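Local coordinates for viral macrophage inflammatory protein 2 (PDB 2FHT) that binds a wide range of chemokine receptors, CXCR4 among them, as a secreted herpesviral CC chemokine and so blocks infection by several HIV-1 strains, at residues V23-Y29 with V40-R46; K10-Q16 with Q49-D53. All coordinates share one frame. Residue numbers count along the deposited sequence, not the author numbering.

Contact 1. Residues V23-Y29 with V40-R46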
loop_
_atom_site.group_PDB
_atom_site.type_symbol
_atom_site.label_atom_id
_atom_site.label_comp_id
_atom_site.label_asym_id
_atom_site.label_seq_id
_atom_site.Cartn_x
_atom_site.Cartn_y
_atom_site.Cartn_z
ATOM N N VAL A 23 -10.307 -5.858 -8.453
ATOM C CA VAL A 23 -10.054 -6.207 -9.857
ATOM C C VAL A 23 -9.111 -5.246 -10.575
ATOM O O VAL A 23 -8.656 -5.528 -11.680
ATOM C CB VAL A 23 -11.408 -6.418 -10.632
ATOM C CG1 VAL A 23 -11.181 -6.596 -12.135
ATOM C CG2 VAL A 23 -12.136 -7.647 -10.078
ATOM N N LEU A 24 -8.814 -4.114 -9.946
ATOM C CA LEU A 24 -7.890 -3.140 -10.523
ATOM C C LEU A 24 -6.452 -3.397 -10.012
ATOM O O LEU A 24 -5.468 -3.038 -10.675
ATOM C CB LEU A 24 -8.334 -1.728 -10.119
ATOM C CG LEU A 24 -7.719 -0.473 -10.765
ATOM C CD1 LEU A 24 -8.038 -0.432 -12.263
ATOM C CD2 LEU A 24 -8.266 0.792 -10.067
ATOM N N LEU A 25 -6.363 -4.078 -8.861
ATOM C CA LEU A 25 -5.114 -4.368 -8.141
ATOM C C LEU A 25 -4.443 -5.720 -8.311
ATOM O O LEU A 25 -5.101 -6.758 -8.361
ATOM C CB LEU A 25 -5.353 -4.181 -6.652
ATOM C CG LEU A 25 -5.696 -2.827 -6.023
ATOM C CD1 LEU A 25 -5.640 -1.688 -7.007
ATOM C CD2 LEU A 25 -7.029 -2.893 -5.331
ATOM N N SER A 26 -3.118 -5.710 -8.249
ATOM C CA SER A 26 -2.356 -6.933 -8.376
ATOM C C SER A 26 -1.756 -7.452 -7.050
ATOM O O SER A 26 -1.846 -8.644 -6.756
ATOM C CB SER A 26 -1.280 -6.781 -9.458
ATOM O OG SER A 26 -0.111 -6.165 -8.955
ATOM N N SER A 27 -1.223 -6.560 -6.220
ATOM C CA SER A 27 -0.618 -6.955 -4.949
ATOM C C SER A 27 -0.418 -5.744 -4.066
ATOM O O SER A 27 -0.852 -4.637 -4.396
ATOM C CB SER A 27 0.753 -7.597 -5.195
ATOM O OG SER A 27 1.628 -6.690 -5.861
ATOM N N TRP A 28 0.250 -5.936 -2.938
ATOM C CA TRP A 28 0.505 -4.813 -2.044
ATOM C C TRP A 28 1.783 -5.063 -1.251
ATOM O O TRP A 28 2.289 -6.187 -1.219
ATOM C CB TRP A 28 -0.668 -4.619 -1.068
ATOM C CG TRP A 28 -0.850 -5.762 -0.077
ATOM C CD1 TRP A 28 -1.509 -6.942 -0.291
ATOM C CD2 TRP A 28 -0.369 -5.818 1.267
ATOM N NE1 TRP A 28 -1.468 -7.719 0.834
ATOM C CE2 TRP A 28 -0.783 -7.054 1.808
ATOM C CE3 TRP A 28 0.371 -4.935 2.070
ATOM C CZ2 TRP A 28 -0.475 -7.435 3.115
ATOM C CZ3 TRP A 28 0.676 -5.317 3.362
ATOM C CH2 TRP A 28 0.249 -6.555 3.876
ATOM N N TYR A 29 2.315 -4.011 -0.632
ATOM C CA TYR A 29 3.497 -4.151 0.203
ATOM C C TYR A 29 3.423 -3.083 1.275
ATOM O O TYR A 29 2.841 -2.015 1.045
ATOM C CB TYR A 29 4.785 -4.069 -0.614
ATOM C CG TYR A 29 4.946 -2.827 -1.441
ATOM C CD1 TYR A 29 4.488 -2.779 -2.758
ATOM C CD2 TYR A 29 5.624 -1.723 -0.940
ATOM C CE1 TYR A 29 4.711 -1.659 -3.564
ATOM C CE2 TYR A 29 5.857 -0.607 -1.730
ATOM C CZ TYR A 29 5.402 -0.577 -3.040
ATOM O OH TYR A 29 5.660 0.530 -3.820
ATOM N N VAL A 40 0.069 1.100 3.670
ATOM C CA VAL A 40 0.348 0.001 2.758
ATOM C C VAL A 40 0.218 0.553 1.355
ATOM O O VAL A 40 -0.539 1.491 1.122
ATOM C CB VAL A 40 -0.609 -1.220 2.930
ATOM C CG1 VAL A 40 -0.412 -1.901 4.297
ATOM C CG2 VAL A 40 -2.028 -0.810 2.726
ATOM N N ILE A 41 1.017 0.033 0.440
ATOM C CA ILE A 41 0.959 0.468 -0.944
ATOM C C ILE A 41 0.355 -0.630 -1.827
ATOM O O ILE A 41 0.842 -1.761 -1.834
ATOM C CB ILE A 41 2.369 0.823 -1.477
ATOM C CG1 ILE A 41 2.970 1.972 -0.653
ATOM C CG2 ILE A 41 2.301 1.173 -2.955
ATOM C CD1 ILE A 41 4.498 2.181 -0.835
ATOM N N PHE A 42 -0.746 -0.317 -2.507
ATOM C CA PHE A 42 -1.363 -1.273 -3.419
ATOM C C PHE A 42 -0.761 -1.077 -4.799
ATOM O O PHE A 42 -0.487 0.055 -5.204
ATOM C CB PHE A 42 -2.888 -1.090 -3.492
ATOM C CG PHE A 42 -3.614 -1.577 -2.277
ATOM C CD1 PHE A 42 -4.094 -0.677 -1.335
ATOM C CD2 PHE A 42 -3.739 -2.946 -2.027
ATOM C CE1 PHE A 42 -4.686 -1.131 -0.170
ATOM C CE2 PHE A 42 -4.327 -3.410 -0.864
ATOM C CZ PHE A 42 -4.798 -2.507 0.073
ATOM N N LEU A 43 -0.447 -2.175 -5.472
ATOM C CA LEU A 43 0.091 -2.109 -6.815
ATOM C C LEU A 43 -1.066 -2.440 -7.716
ATOM O O LEU A 43 -1.731 -3.454 -7.520
ATOM C CB LEU A 43 1.223 -3.118 -7.008
ATOM C CG LEU A 43 2.517 -2.736 -6.287
ATOM C CD1 LEU A 43 3.503 -3.878 -6.344
ATOM C CD2 LEU A 43 3.117 -1.492 -6.946
ATOM N N THR A 44 -1.394 -1.537 -8.627
ATOM C CA THR A 44 -2.507 -1.792 -9.532
ATOM C C THR A 44 -2.018 -2.605 -10.717
ATOM O O THR A 44 -0.799 -2.749 -10.919
ATOM C CB THR A 44 -3.207 -0.477 -9.992
ATOM O OG1 THR A 44 -2.362 0.266 -10.887
ATOM C CG2 THR A 44 -3.554 0.394 -8.756
ATOM N N LYS A 45 -2.954 -3.242 -11.416
ATOM C CA LYS A 45 -2.613 -4.044 -12.588
ATOM C C LYS A 45 -2.048 -3.104 -13.657
ATOM O O LYS A 45 -1.165 -3.474 -14.416
ATOM C CB LYS A 45 -3.849 -4.787 -13.092
ATOM C CG LYS A 45 -4.409 -5.803 -12.099
ATOM C CD LYS A 45 -5.747 -6.395 -12.563
ATOM C CE LYS A 45 -6.247 -7.435 -11.564
ATOM N NZ LYS A 45 -7.668 -7.852 -11.743
ATOM N N ARG A 46 -2.559 -1.878 -13.687
ATOM C CA ARG A 46 -2.098 -0.845 -14.614
ATOM C C ARG A 46 -0.631 -0.463 -14.335
ATOM O O ARG A 46 0.031 0.126 -15.188
ATOM C CB ARG A 46 -2.992 0.395 -14.475
ATOM C CG ARG A 46 -2.477 1.663 -15.170
ATOM C CD ARG A 46 -3.288 2.880 -14.734
ATOM N NE ARG A 46 -2.749 4.149 -15.223
ATOM C CZ ARG A 46 -2.872 5.308 -14.576
ATOM N NH1 ARG A 46 -3.507 5.362 -13.406
ATOM N NH2 ARG A 46 -2.380 6.421 -15.102
#
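Strands 25-29 and 40-44, the first beta hairpin of the three-stranded chemokine sheet, run antiparallel, their axes 4.5 Å apart at closest approach and their directions 151° apart. Tyr29 and Ile41 form a hydrogen-bonded pair, with Tyr29 N to Ile41 O at 2.9 Å and Ile41 N to Tyr29 O at 2.8 Å; Leu43 N then reaches Ser27 O at 2.7 Å. Here a classic beta bulge shifts the register by one: Leu43 O accepts Ser26 N at 2.7 Å and, weakly, Ser27 N at 3.4 Å. Small serines fit this bulge, and Ser26 OG adds a weak hydrogen bond to Leu43 O. Beyond it Lys45 N donates to Leu24 O at 2.6 Å, and the extended Lys45 side chain brings NZ to Val23 O at 2.5 Å.

Tyr29, Ile41 and Leu43 share one face. Ile41 CB lies over the Tyr29 ring, 3.9 Å from its centroid, a CH-pi contact. On the other face the five-membered ring of Trp28 and the Phe42 ring meet obliquely, centroids 5.9 Å apart and planes at 52°.

Apolar Phe42, Leu25 and Val40 suit the side covered by C-terminal helix 57-65, where Phe42 packs on Val59 and Leu62. Trp28 lies against Val68, NE1 weakly bonded to Met63 O and Leu66 O, and its backbone bonds to Pro67 and Thr69. Thr69 touches Ser27, Tyr29 and Leu43; strand 49-53 lines the other edge of strand 39-44.

Contact 2. Residues K10-Q16 with Q49-D53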
loop_
_atom_site.group_PDB
_atom_site.type_symbol
_atom_site.label_atom_id
_atom_site.label_comp_id
_atom_site.label_asym_id
_atom_site.label_seq_id
_atom_site.Cartn_x
_atom_site.Cartn_y
_atom_site.Cartn_z
ATOM N N LYS A 10 10.153 4.826 0.909
ATOM C CA LYS A 10 8.822 5.204 0.412
ATOM C C LYS A 10 7.830 5.205 1.560
ATOM O O LYS A 10 7.618 4.169 2.187
ATOM C CB LYS A 10 8.314 4.225 -0.645
ATOM C CG LYS A 10 8.862 4.421 -2.031
ATOM C CD LYS A 10 8.125 3.526 -3.044
ATOM C CE LYS A 10 8.692 2.101 -3.129
ATOM N NZ LYS A 10 8.438 1.245 -1.918
ATOM N N CYS A 11 7.232 6.361 1.842
ATOM C CA CYS A 11 6.245 6.486 2.915
ATOM C C CYS A 11 4.953 7.076 2.385
ATOM O O CYS A 11 4.961 7.782 1.383
ATOM C CB CYS A 11 6.751 7.396 4.031
ATOM S SG CYS A 11 8.144 6.714 4.976
ATOM N N CYS A 12 3.849 6.768 3.059
ATOM C CA CYS A 12 2.535 7.277 2.696
ATOM C C CYS A 12 2.224 8.532 3.510
ATOM O O CYS A 12 1.987 8.483 4.712
ATOM C CB CYS A 12 1.473 6.179 2.868
ATOM S SG CYS A 12 1.686 4.876 1.607
ATOM N N LEU A 13 2.292 9.669 2.842
ATOM C CA LEU A 13 2.043 10.943 3.490
ATOM C C LEU A 13 0.588 11.351 3.363
ATOM O O LEU A 13 0.202 12.411 3.831
ATOM C CB LEU A 13 2.960 12.006 2.893
ATOM C CG LEU A 13 4.450 11.659 2.956
ATOM C CD1 LEU A 13 5.283 12.833 2.422
ATOM C CD2 LEU A 13 4.813 11.343 4.404
ATOM N N GLY A 14 -0.211 10.460 2.781
ATOM C CA GLY A 14 -1.633 10.685 2.569
ATOM C C GLY A 14 -2.241 9.373 2.093
ATOM O O GLY A 14 -1.518 8.455 1.690
ATOM N N TYR A 15 -3.564 9.276 2.089
ATOM C CA TYR A 15 -4.222 8.033 1.689
ATOM C C TYR A 15 -5.321 8.163 0.623
ATOM O O TYR A 15 -5.956 9.213 0.487
ATOM C CB TYR A 15 -4.863 7.402 2.920
ATOM C CG TYR A 15 -3.985 7.293 4.129
ATOM C CD1 TYR A 15 -2.853 6.497 4.118
ATOM C CD2 TYR A 15 -4.360 7.879 5.321
ATOM C CE1 TYR A 15 -2.121 6.272 5.270
ATOM C CE2 TYR A 15 -3.636 7.667 6.476
ATOM C CZ TYR A 15 -2.521 6.855 6.449
ATOM O OH TYR A 15 -1.816 6.616 7.613
ATOM N N GLN A 16 -5.519 7.095 -0.146
ATOM C CA GLN A 16 -6.581 7.030 -1.148
ATOM C C GLN A 16 -7.825 6.934 -0.284
ATOM O O GLN A 16 -7.954 5.997 0.481
ATOM C CB GLN A 16 -6.453 5.740 -1.953
ATOM C CG GLN A 16 -7.447 5.602 -3.082
ATOM C CD GLN A 16 -6.981 6.298 -4.348
ATOM O OE1 GLN A 16 -6.368 7.370 -4.296
ATOM N NE2 GLN A 16 -7.267 5.689 -5.502
ATOM N N GLN A 49 1.070 2.731 -8.064
ATOM C CA GLN A 49 1.366 2.508 -6.639
ATOM C C GLN A 49 0.407 3.405 -5.852
ATOM O O GLN A 49 0.526 4.631 -5.916
ATOM C CB GLN A 49 2.802 2.931 -6.309
ATOM C CG GLN A 49 3.860 1.895 -6.618
ATOM C CD GLN A 49 5.254 2.354 -6.248
ATOM O OE1 GLN A 49 5.492 2.827 -5.141
ATOM N NE2 GLN A 49 6.180 2.261 -7.201
ATOM N N VAL A 50 -0.523 2.812 -5.105
ATOM C CA VAL A 50 -1.503 3.596 -4.334
ATOM C C VAL A 50 -1.370 3.395 -2.816
ATOM O O VAL A 50 -1.392 2.277 -2.313
ATOM C CB VAL A 50 -2.969 3.285 -4.786
ATOM C CG1 VAL A 50 -3.945 4.234 -4.136
ATOM C CG2 VAL A 50 -3.088 3.369 -6.284
ATOM N N CYS A 51 -1.230 4.503 -2.103
ATOM C CA CYS A 51 -1.107 4.512 -0.648
ATOM C C CYS A 51 -2.446 4.336 0.034
ATOM O O CYS A 51 -3.416 5.031 -0.307
ATOM C CB CYS A 51 -0.516 5.842 -0.197
ATOM S SG CYS A 51 1.281 5.822 -0.170
ATOM N N ALA A 52 -2.495 3.466 1.036
ATOM C CA ALA A 52 -3.738 3.231 1.735
ATOM C C ALA A 52 -3.545 3.136 3.241
ATOM O O ALA A 52 -2.478 2.772 3.717
ATOM C CB ALA A 52 -4.422 1.977 1.183
ATOM N N ASP A 53 -4.582 3.539 3.975
ATOM C CA ASP A 53 -4.621 3.558 5.437
ATOM C C ASP A 53 -4.981 2.168 5.906
ATOM O O ASP A 53 -6.139 1.750 5.784
ATOM C CB ASP A 53 -5.710 4.537 5.899
ATOM C CG ASP A 53 -5.792 4.682 7.414
ATOM O OD1 ASP A 53 -5.273 3.829 8.152
ATOM O OD2 ASP A 53 -6.388 5.677 7.872
#
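The adjacent cysteines that define a CC chemokine lie in 10-16, a segment without regular secondary structure that passes along strand 49-53. The covalent tie is the disulfide between Cys12 SG and Cys51 SG, 2.1 Å long with a chi3 of -80°; both CA-to-CB bonds point toward the partner segment, which lets the two sulfurs meet. Cys11 points away instead and pairs with Cys35, so the two neighbouring cysteines hold the N-terminal region to two different parts of the fold.

Hydrogen bonding between the segments is sparse: Gln16 N donates to Cys51 O at 3.0 Å, a single backbone link in place of a strand-like ladder. Among the polar side chains, Asp53 OD1 is hydrogen-bonded to Ser55 OG, and Lys37 NZ to the backbone O of Cys12.

Van der Waals contacts add to these. The backbone O of Gly14 comes within 3.4 Å of Cys51 CB, and Gln16 CB packs against Val50 CG1 at 3.7 Å. Near the other end of the segment Lys10 CD lies 3.4 Å from Gln49 OE1, while Lys10 NZ makes a weak hydrogen bond to Tyr29 OH.

Ring interactions belong to Tyr15, whose aromatic side chain has a cation-pi partner in Lys37. Tyr15 CD1 lies 3.5 Å from Ala52 C and 3.4 Å from Asp53 N. Over one face of the Tyr15 ring sits Asp53 CB, 3.6 Å from the centroid and only 9° off the ring normal, a CH-pi contact.

In the fold
From the N terminus the chain first passes through 10-16, half of contact 2, before entering the beta hairpin whose two strands make contact 1. That contact closes a short loop of 10 residues. The chain then turns back into strand 49-53, completing contact 2 across 32 intervening residues, so the hairpin lies wholly within the longer loop and the two closures do not cross. Strand 39-44 joins them: Phe42 N lies 2.7 Å from Val50 O and Ala52 N 2.8 Å from Val40 O, probable hydrogen bonds of the three-stranded sheet. Tyr29 also reaches across directly, its OH 2.7 Å from Gln49 OE1. Contact 1 thus pairs two strands, while contact 2 fastens the N-terminal region to the third.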